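Cephalosporin hydroxylase CMCI (Streptomyces clavuligerus, PDB 2BM8) takes part in cephamycin biosynthesis, where this cephalosporin hydroxylase probably helps to introduce the 7-alpha-methoxy group, perhaps as a methyltransferase. Local coordinates at the interface of chains A and B and the interface of chains A and C. Residues are numbered along the deposited sequence; one frame, centred on the assembly and turned at random. Chains: chain A/B/C, Cephalosporin hydroxylase CMCI.

Contact 1: the interface of chains A and B. Residues chain A 58, 74, 102, 105-106; chain B 58-59, 101-102, 105.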
ATOM      1  N   TRP A  58     -17.080  26.561   4.908  1.00 23.41           N
ATOM      2  CA  TRP A  58     -16.584  27.909   5.012  1.00 23.36           C
ATOM      3  C   TRP A  58     -17.664  28.790   5.620  1.00 23.28           C
ATOM      4  O   TRP A  58     -18.687  29.048   4.995  1.00 23.56           O
ATOM      5  CB  TRP A  58     -16.223  28.432   3.636  1.00 23.44           C
ATOM      6  CG  TRP A  58     -15.605  29.785   3.684  1.00 23.85           C
ATOM      7  CD1 TRP A  58     -16.177  30.969   3.308  1.00 24.20           C
ATOM      8  CD2 TRP A  58     -14.299  30.105   4.160  1.00 24.14           C
ATOM      9  NE1 TRP A  58     -15.294  32.005   3.506  1.00 25.37           N
ATOM     10  CE2 TRP A  58     -14.130  31.500   4.026  1.00 25.28           C
ATOM     11  CE3 TRP A  58     -13.232  29.349   4.659  1.00 24.98           C
ATOM     12  CZ2 TRP A  58     -12.950  32.148   4.386  1.00 25.27           C
ATOM     13  CZ3 TRP A  58     -12.062  29.995   5.018  1.00 23.88           C
ATOM     14  CH2 TRP A  58     -11.933  31.377   4.886  1.00 24.27           C
ATOM     15  N   HIS A  74      -5.648  29.263  -3.725  1.00 17.49           N
ATOM     16  CA  HIS A  74      -5.131  30.355  -2.928  1.00 17.65           C
ATOM     17  C   HIS A  74      -3.878  30.883  -3.625  1.00 17.57           C
ATOM     18  O   HIS A  74      -3.797  32.068  -3.935  1.00 17.44           O
ATOM     19  CB  HIS A  74      -4.844  29.916  -1.497  1.00 17.75           C
ATOM     20  CG  HIS A  74      -4.127  30.954  -0.709  1.00 18.48           C
ATOM     21  ND1 HIS A  74      -2.835  31.335  -1.001  1.00 19.90           N
ATOM     22  CD2 HIS A  74      -4.527  31.726   0.327  1.00 19.34           C
ATOM     23  CE1 HIS A  74      -2.467  32.292  -0.166  1.00 20.03           C
ATOM     24  NE2 HIS A  74      -3.476  32.548   0.648  1.00 19.09           N
ATOM     25  N   LEU A 102     -11.828  35.438   0.013  1.00 20.90           N
ATOM     26  CA  LEU A 102     -10.377  35.263  -0.099  1.00 21.61           C
ATOM     27  C   LEU A 102      -9.728  36.377  -0.920  1.00 21.89           C
ATOM     28  O   LEU A 102      -8.579  36.753  -0.666  1.00 21.97           O
ATOM     29  CB  LEU A 102     -10.029  33.890  -0.669  1.00 21.56           C
ATOM     30  CG  LEU A 102      -8.612  33.380  -0.394  1.00 22.40           C
ATOM     31  CD1 LEU A 102      -8.277  33.341   1.079  1.00 23.03           C
ATOM     32  CD2 LEU A 102      -8.450  32.000  -0.981  1.00 23.05           C
ATOM     33  N   ILE A 105      -9.766  39.693   1.578  1.00 23.30           N
ATOM     34  CA  ILE A 105      -8.570  39.458   2.386  1.00 23.52           C
ATOM     35  C   ILE A 105      -7.252  39.772   1.672  1.00 22.81           C
ATOM     36  O   ILE A 105      -6.337  40.301   2.291  1.00 22.82           O
ATOM     37  CB  ILE A 105      -8.567  37.989   2.813  1.00 23.82           C
ATOM     38  CG1 ILE A 105      -9.566  37.760   3.939  1.00 25.17           C
ATOM     39  CG2 ILE A 105      -7.216  37.516   3.246  1.00 24.96           C
ATOM     40  CD1 ILE A 105     -10.275  36.448   3.752  1.00 26.79           C
ATOM     41  N   MET A 106      -7.158  39.433   0.387  1.00 22.21           N
ATOM     42  CA  MET A 106      -5.932  39.651  -0.386  1.00 21.86           C
ATOM     43  C   MET A 106      -5.792  41.084  -0.926  1.00 21.86           C
ATOM     44  O   MET A 106      -4.793  41.409  -1.559  1.00 21.90           O
ATOM     45  CB  MET A 106      -5.857  38.653  -1.546  1.00 21.54           C
ATOM     46  CG  MET A 106      -5.338  37.296  -1.145  1.00 21.34           C
ATOM     47  SD  MET A 106      -5.645  36.029  -2.388  1.00 20.89           S
ATOM     48  CE  MET A 106      -5.241  34.555  -1.486  1.00 21.05           C
TER
ATOM     49  N   TRP B  58       0.070  31.613   3.101  1.00 16.01           N
ATOM     50  CA  TRP B  58      -1.112  32.418   3.300  1.00 15.84           C
ATOM     51  C   TRP B  58      -0.722  33.863   3.027  1.00 15.59           C
ATOM     52  O   TRP B  58       0.116  34.402   3.729  1.00 16.16           O
ATOM     53  CB  TRP B  58      -1.629  32.225   4.711  1.00 15.55           C
ATOM     54  CG  TRP B  58      -2.757  33.090   5.023  1.00 16.27           C
ATOM     55  CD1 TRP B  58      -2.742  34.185   5.814  1.00 17.09           C
ATOM     56  CD2 TRP B  58      -4.087  32.961   4.539  1.00 17.56           C
ATOM     57  NE1 TRP B  58      -3.994  34.742   5.876  1.00 16.95           N
ATOM     58  CE2 TRP B  58      -4.841  34.007   5.096  1.00 17.52           C
ATOM     59  CE3 TRP B  58      -4.736  32.042   3.708  1.00 19.55           C
ATOM     60  CZ2 TRP B  58      -6.200  34.172   4.843  1.00 19.16           C
ATOM     61  CZ3 TRP B  58      -6.095  32.207   3.459  1.00 20.13           C
ATOM     62  CH2 TRP B  58      -6.808  33.259   4.024  1.00 18.91           C
ATOM     63  N   ARG B  59      -1.297  34.467   1.991  1.00 15.59           N
ATOM     64  CA  ARG B  59      -0.949  35.822   1.567  1.00 16.03           C
ATOM     65  C   ARG B  59       0.549  36.127   1.579  1.00 15.75           C
ATOM     66  O   ARG B  59       0.977  37.114   2.168  1.00 15.84           O
ATOM     67  CB  ARG B  59      -1.647  36.834   2.464  1.00 16.20           C
ATOM     68  CG  ARG B  59      -3.126  36.655   2.542  1.00 18.28           C
ATOM     69  CD  ARG B  59      -3.852  37.669   3.428  1.00 20.95           C
ATOM     70  NE  ARG B  59      -3.069  38.863   3.733  1.00 23.54           N
ATOM     71  CZ  ARG B  59      -3.436  39.793   4.606  1.00 27.19           C
ATOM     72  NH1 ARG B  59      -4.585  39.708   5.262  1.00 28.05           N
ATOM     73  NH2 ARG B  59      -2.654  40.845   4.807  1.00 29.71           N
ATOM     74  N   ASP B 101      -6.791  36.843  10.355  1.00 15.21           N
ATOM     75  CA  ASP B 101      -7.612  37.017   9.157  1.00 15.58           C
ATOM     76  C   ASP B 101      -8.910  36.237   9.273  1.00 16.18           C
ATOM     77  O   ASP B 101      -9.974  36.776   9.032  1.00 16.18           O
ATOM     78  CB  ASP B 101      -6.870  36.536   7.921  1.00 15.38           C
ATOM     79  CG  ASP B 101      -5.786  37.477   7.490  1.00 14.96           C
ATOM     80  OD1 ASP B 101      -5.625  38.565   8.060  1.00 12.99           O
ATOM     81  OD2 ASP B 101      -5.028  37.192   6.567  1.00 16.57           O
ATOM     82  N   LEU B 102      -8.801  34.978   9.678  1.00 16.58           N
ATOM     83  CA  LEU B 102      -9.925  34.057   9.664  1.00 17.14           C
ATOM     84  C   LEU B 102     -10.976  34.435  10.691  1.00 17.30           C
ATOM     85  O   LEU B 102     -12.167  34.291  10.452  1.00 17.83           O
ATOM     86  CB  LEU B 102      -9.422  32.640   9.939  1.00 17.44           C
ATOM     87  CG  LEU B 102     -10.293  31.482   9.482  1.00 18.49           C
ATOM     88  CD1 LEU B 102     -10.931  31.742   8.130  1.00 19.68           C
ATOM     89  CD2 LEU B 102      -9.449  30.238   9.429  1.00 19.41           C
ATOM     90  N   ILE B 105     -12.888  37.609   9.221  1.00 20.12           N
ATOM     91  CA  ILE B 105     -13.859  37.258   8.191  1.00 20.48           C
ATOM     92  C   ILE B 105     -15.102  36.669   8.841  1.00 20.26           C
ATOM     93  O   ILE B 105     -16.197  36.871   8.353  1.00 20.02           O
ATOM     94  CB  ILE B 105     -13.254  36.244   7.211  1.00 20.80           C
ATOM     95  CG1 ILE B 105     -11.969  36.790   6.599  1.00 21.81           C
ATOM     96  CG2 ILE B 105     -14.208  35.921   6.056  1.00 21.52           C
ATOM     97  CD1 ILE B 105     -10.932  35.734   6.512  1.00 22.61           C
TER
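The imidazole of A:His74 meets the indole of B:Trp58 by its NE2–CD2 side, the ring planes tilted about 34° apart. The closest carbons are A:His74 CD2 and B:Trp58 CE3, 3.4 Å apart, at the rim of the six-membered ring. A:Met106 CE lies over one face of the imidazole, toward its rim, on the side away from the indole. The backbone N of B:Arg59 stands in plane at the imidazole edge, 3.2 Å from A:His74 NE2. Its N-H is aimed at NE2, though the approach is skewed toward CE1; this suits a hydrogen bond in which the ring nitrogen accepts.

On the side of the indole plane that A:His74 approaches, B:Arg59 CG lies over the rim of the face, while A:Leu102 CD1 comes to the outer rim, 3.3 Å from B:Trp58 CH2, and A:Ile105 CG2 stands outside CZ2. With CG anti to the backbone N (chi1 175°), B:Trp58 projects its benzo ring toward chain A. Its pyrrole edge faces B:Asp101: NE1 donates to the carboxylate OD2 over 2.7 Å, nearly in the indole plane, which should fix the ring's rotation.

B:Asp101 OD2 also forms a salt bridge with B:Arg59 NH1, with weak hydrogen-bond geometry. The arginine chain bends at chi3 (17°) and crosses A:Ile105 at about a right angle, bringing B:Arg59 CD 3.4 Å from A:Ile105 CG2. One guanidinium face lies against the carbonyl O of A:Ile105.

This two-fold interface packs helix 94-105 of A against helix 94-106 of B. A:Ile105 loses 94 Å² to the partner, but the modelled approach of the two isoleucine CD1 methyls is too short to interpret. In the twin leucine–indole contact, A:Trp58 CH2 reaches B:Leu102 CD1 at 3.4 Å.

Contact 2: the interface of chains A and C. Residues chain A 166, 188, 192, 196, 199-200, 203; chain C 12-13, 15.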
ATOM      1  N   PHE A 166     -16.744  21.551 -24.265  1.00 22.92           N
ATOM      2  CA  PHE A 166     -15.809  21.841 -25.341  1.00 23.38           C
ATOM      3  C   PHE A 166     -16.270  22.989 -26.231  1.00 23.52           C
ATOM      4  O   PHE A 166     -15.434  23.703 -26.779  1.00 23.79           O
ATOM      5  CB  PHE A 166     -15.518  20.580 -26.153  1.00 23.46           C
ATOM      6  CG  PHE A 166     -14.608  19.623 -25.447  1.00 24.56           C
ATOM      7  CD1 PHE A 166     -15.103  18.449 -24.894  1.00 25.11           C
ATOM      8  CD2 PHE A 166     -13.250  19.913 -25.313  1.00 25.89           C
ATOM      9  CE1 PHE A 166     -14.258  17.573 -24.231  1.00 25.64           C
ATOM     10  CE2 PHE A 166     -12.390  19.041 -24.637  1.00 25.78           C
ATOM     11  CZ  PHE A 166     -12.894  17.873 -24.097  1.00 26.02           C
ATOM     12  N   MET A 188     -13.653  16.262 -13.989  1.00 22.75           N
ATOM     13  CA  MET A 188     -14.121  15.411 -15.077  1.00 23.22           C
ATOM     14  C   MET A 188     -13.077  14.940 -16.078  1.00 23.22           C
ATOM     15  O   MET A 188     -13.287  13.915 -16.708  1.00 22.90           O
ATOM     16  CB  MET A 188     -15.260  16.099 -15.827  1.00 23.43           C
ATOM     17  CG  MET A 188     -16.217  15.140 -16.571  1.00 24.47           C
ATOM     18  SD  MET A 188     -17.164  13.959 -15.570  1.00 24.88           S
ATOM     19  CE  MET A 188     -17.182  14.736 -13.909  1.00 25.84           C
ATOM     20  N   TRP A 192     -13.168  11.588 -18.508  1.00 23.78           N
ATOM     21  CA  TRP A 192     -13.342  11.668 -19.950  1.00 23.44           C
ATOM     22  C   TRP A 192     -12.234  10.935 -20.676  1.00 23.57           C
ATOM     23  O   TRP A 192     -12.484  10.290 -21.683  1.00 23.35           O
ATOM     24  CB  TRP A 192     -13.369  13.123 -20.400  1.00 23.23           C
ATOM     25  CG  TRP A 192     -14.662  13.793 -20.152  1.00 22.88           C
ATOM     26  CD1 TRP A 192     -15.882  13.195 -19.973  1.00 23.18           C
ATOM     27  CD2 TRP A 192     -14.894  15.203 -20.068  1.00 22.91           C
ATOM     28  NE1 TRP A 192     -16.850  14.151 -19.775  1.00 23.62           N
ATOM     29  CE2 TRP A 192     -16.269  15.392 -19.828  1.00 23.12           C
ATOM     30  CE3 TRP A 192     -14.075  16.335 -20.175  1.00 22.94           C
ATOM     31  CZ2 TRP A 192     -16.838  16.660 -19.691  1.00 23.07           C
ATOM     32  CZ3 TRP A 192     -14.642  17.592 -20.036  1.00 22.06           C
ATOM     33  CH2 TRP A 192     -16.008  17.744 -19.798  1.00 22.76           C
ATOM     34  N   ALA A 196     -12.946   7.767 -22.873  1.00 23.57           N
ATOM     35  CA  ALA A 196     -12.929   8.211 -24.263  1.00 23.29           C
ATOM     36  C   ALA A 196     -11.577   8.770 -24.664  1.00 23.11           C
ATOM     37  O   ALA A 196     -11.489   9.887 -25.151  1.00 22.75           O
ATOM     38  CB  ALA A 196     -14.031   9.249 -24.503  1.00 23.21           C
ATOM     39  N   LEU A 199     -11.011  10.333 -28.552  1.00 23.50           N
ATOM     40  CA  LEU A 199     -11.833  11.515 -28.806  1.00 23.37           C
ATOM     41  C   LEU A 199     -11.424  12.660 -27.884  1.00 23.19           C
ATOM     42  O   LEU A 199     -11.424  13.804 -28.304  1.00 23.01           O
ATOM     43  CB  LEU A 199     -13.336  11.218 -28.635  1.00 23.46           C
ATOM     44  CG  LEU A 199     -14.136  10.687 -29.841  1.00 23.81           C
ATOM     45  CD1 LEU A 199     -15.620  10.612 -29.493  1.00 23.73           C
ATOM     46  CD2 LEU A 199     -13.934  11.521 -31.099  1.00 23.89           C
ATOM     47  N   PHE A 200     -11.062  12.349 -26.642  1.00 23.07           N
ATOM     48  CA  PHE A 200     -10.679  13.382 -25.682  1.00 23.21           C
ATOM     49  C   PHE A 200      -9.336  14.011 -26.047  1.00 23.21           C
ATOM     50  O   PHE A 200      -9.182  15.225 -25.978  1.00 23.00           O
ATOM     51  CB  PHE A 200     -10.624  12.837 -24.254  1.00 23.39           C
ATOM     52  CG  PHE A 200     -10.090  13.832 -23.261  1.00 24.06           C
ATOM     53  CD1 PHE A 200     -10.901  14.849 -22.787  1.00 24.01           C
ATOM     54  CD2 PHE A 200      -8.761  13.775 -22.845  1.00 24.30           C
ATOM     55  CE1 PHE A 200     -10.412  15.783 -21.911  1.00 24.84           C
ATOM     56  CE2 PHE A 200      -8.264  14.700 -21.966  1.00 24.72           C
ATOM     57  CZ  PHE A 200      -9.086  15.708 -21.492  1.00 25.46           C
ATOM     58  N   TYR A 203      -9.890  16.195 -29.072  1.00 22.70           N
ATOM     59  CA  TYR A 203     -10.642  17.403 -28.727  1.00 22.52           C
ATOM     60  C   TYR A 203      -9.781  18.411 -27.977  1.00 22.27           C
ATOM     61  O   TYR A 203      -9.805  19.593 -28.294  1.00 22.47           O
ATOM     62  CB  TYR A 203     -11.887  17.060 -27.885  1.00 22.61           C
ATOM     63  CG  TYR A 203     -13.022  16.341 -28.618  1.00 22.70           C
ATOM     64  CD1 TYR A 203     -14.214  16.052 -27.961  1.00 22.56           C
ATOM     65  CD2 TYR A 203     -12.904  15.940 -29.956  1.00 22.75           C
ATOM     66  CE1 TYR A 203     -15.258  15.397 -28.610  1.00 22.65           C
ATOM     67  CE2 TYR A 203     -13.942  15.280 -30.607  1.00 22.60           C
ATOM     68  CZ  TYR A 203     -15.111  15.012 -29.928  1.00 23.16           C
ATOM     69  OH  TYR A 203     -16.137  14.355 -30.568  1.00 24.00           O
TER
ATOM     70  N   LEU C  12     -19.132  14.109 -24.454  1.00 36.63           N
ATOM     71  CA  LEU C  12     -18.324  13.012 -23.936  1.00 36.00           C
ATOM     72  C   LEU C  12     -18.940  12.285 -22.730  1.00 35.51           C
ATOM     73  O   LEU C  12     -18.493  11.198 -22.380  1.00 35.31           O
ATOM     74  CB  LEU C  12     -16.915  13.518 -23.597  1.00 36.07           C
ATOM     75  CG  LEU C  12     -15.806  13.123 -24.583  1.00 36.11           C
ATOM     76  CD1 LEU C  12     -16.157  13.471 -26.012  1.00 35.53           C
ATOM     77  CD2 LEU C  12     -14.470  13.769 -24.188  1.00 36.26           C
ATOM     78  N   ASN C  13     -19.960  12.866 -22.104  1.00 35.06           N
ATOM     79  CA  ASN C  13     -20.637  12.213 -20.978  1.00 34.80           C
ATOM     80  C   ASN C  13     -21.449  10.990 -21.393  1.00 34.62           C
ATOM     81  O   ASN C  13     -21.689  10.103 -20.579  1.00 34.10           O
ATOM     82  CB  ASN C  13     -21.536  13.206 -20.237  1.00 34.77           C
ATOM     83  CG  ASN C  13     -20.748  14.273 -19.529  1.00 34.55           C
ATOM     84  OD1 ASN C  13     -19.846  13.973 -18.755  1.00 34.46           O
ATOM     85  ND2 ASN C  13     -21.073  15.527 -19.796  1.00 34.86           N
ATOM     86  N   PHE C  15     -20.398   8.647 -23.038  1.00 34.83           N
ATOM     87  CA  PHE C  15     -19.516   7.486 -22.968  1.00 34.90           C
ATOM     88  C   PHE C  15     -19.186   7.021 -21.553  1.00 34.87           C
ATOM     89  O   PHE C  15     -18.578   5.974 -21.385  1.00 34.99           O
ATOM     90  CB  PHE C  15     -18.229   7.760 -23.755  1.00 34.81           C
ATOM     91  CG  PHE C  15     -18.472   8.146 -25.190  1.00 34.61           C
ATOM     92  CD1 PHE C  15     -17.908   9.299 -25.715  1.00 34.65           C
ATOM     93  CD2 PHE C  15     -19.286   7.365 -26.004  1.00 34.39           C
ATOM     94  CE1 PHE C  15     -18.134   9.660 -27.034  1.00 34.91           C
ATOM     95  CE2 PHE C  15     -19.520   7.716 -27.320  1.00 34.70           C
ATOM     96  CZ  PHE C  15     -18.943   8.865 -27.840  1.00 35.04           C
TER
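C:Leu12 plugs into chain A beside the indole of A:Trp192, and the two residues lose 120 and 47 Å² respectively to the partner chain. The leucine CB sits over the five-membered ring of the indole, 3.9 Å from its centroid, a CH-pi contact. A:Met188 CG backs the opposite face, so the ring is sandwiched between its own chain and the neighbour.

Beyond CB the leucine branches divide. CD1 turns to the tyrosine ring, 3.4 Å from A:Tyr203 CE1, the two side chains running past each other in opposite directions. CD2 points toward A:Phe166 CE1 at 3.8 Å and meets CB and the ring edge of A:Phe200, an engineered residue.

The next residue, C:Asn13, anchors the indole edge. A:Trp192 NE1 donates to its amide OD1 over 3.2 Å, with 163° at the hydrogen. The oxygen lies close to the indole plane, but the donor stands 60° out of the amide carbonyl plane, away from a lone-pair direction. A chi1 of -68°, with CG anti to the carbonyl carbon, carries the amide to this edge. C:Phe15 adds an apolar flank, its CE1 lying 3.6 Å from A:Leu199 CD1.

In the fold, the receiving surface combines helices 165-175, 189-195 and 197-205 of chain A, while the inserted residues belong to the 3-10 helix 12-15 near the N-terminus of chain C.

The C-alpha centres of contact 1 and contact 2 lie about 35 Å apart, and the two patches share no residue of chain A. Contact 1 draws on strand 57-58 and helices 67-80 and 94-105; contact 2 uses later helices on chain A and an N-terminal segment of its partner. One subunit can therefore engage both neighbours at once. Because each interface is two-fold symmetric and repeats in every copy, two separate kinds of pairing can together link subunits beyond a dimer, consistent with the six-copy deposited assembly, although the coordinates alone do not establish the oligomer in solution.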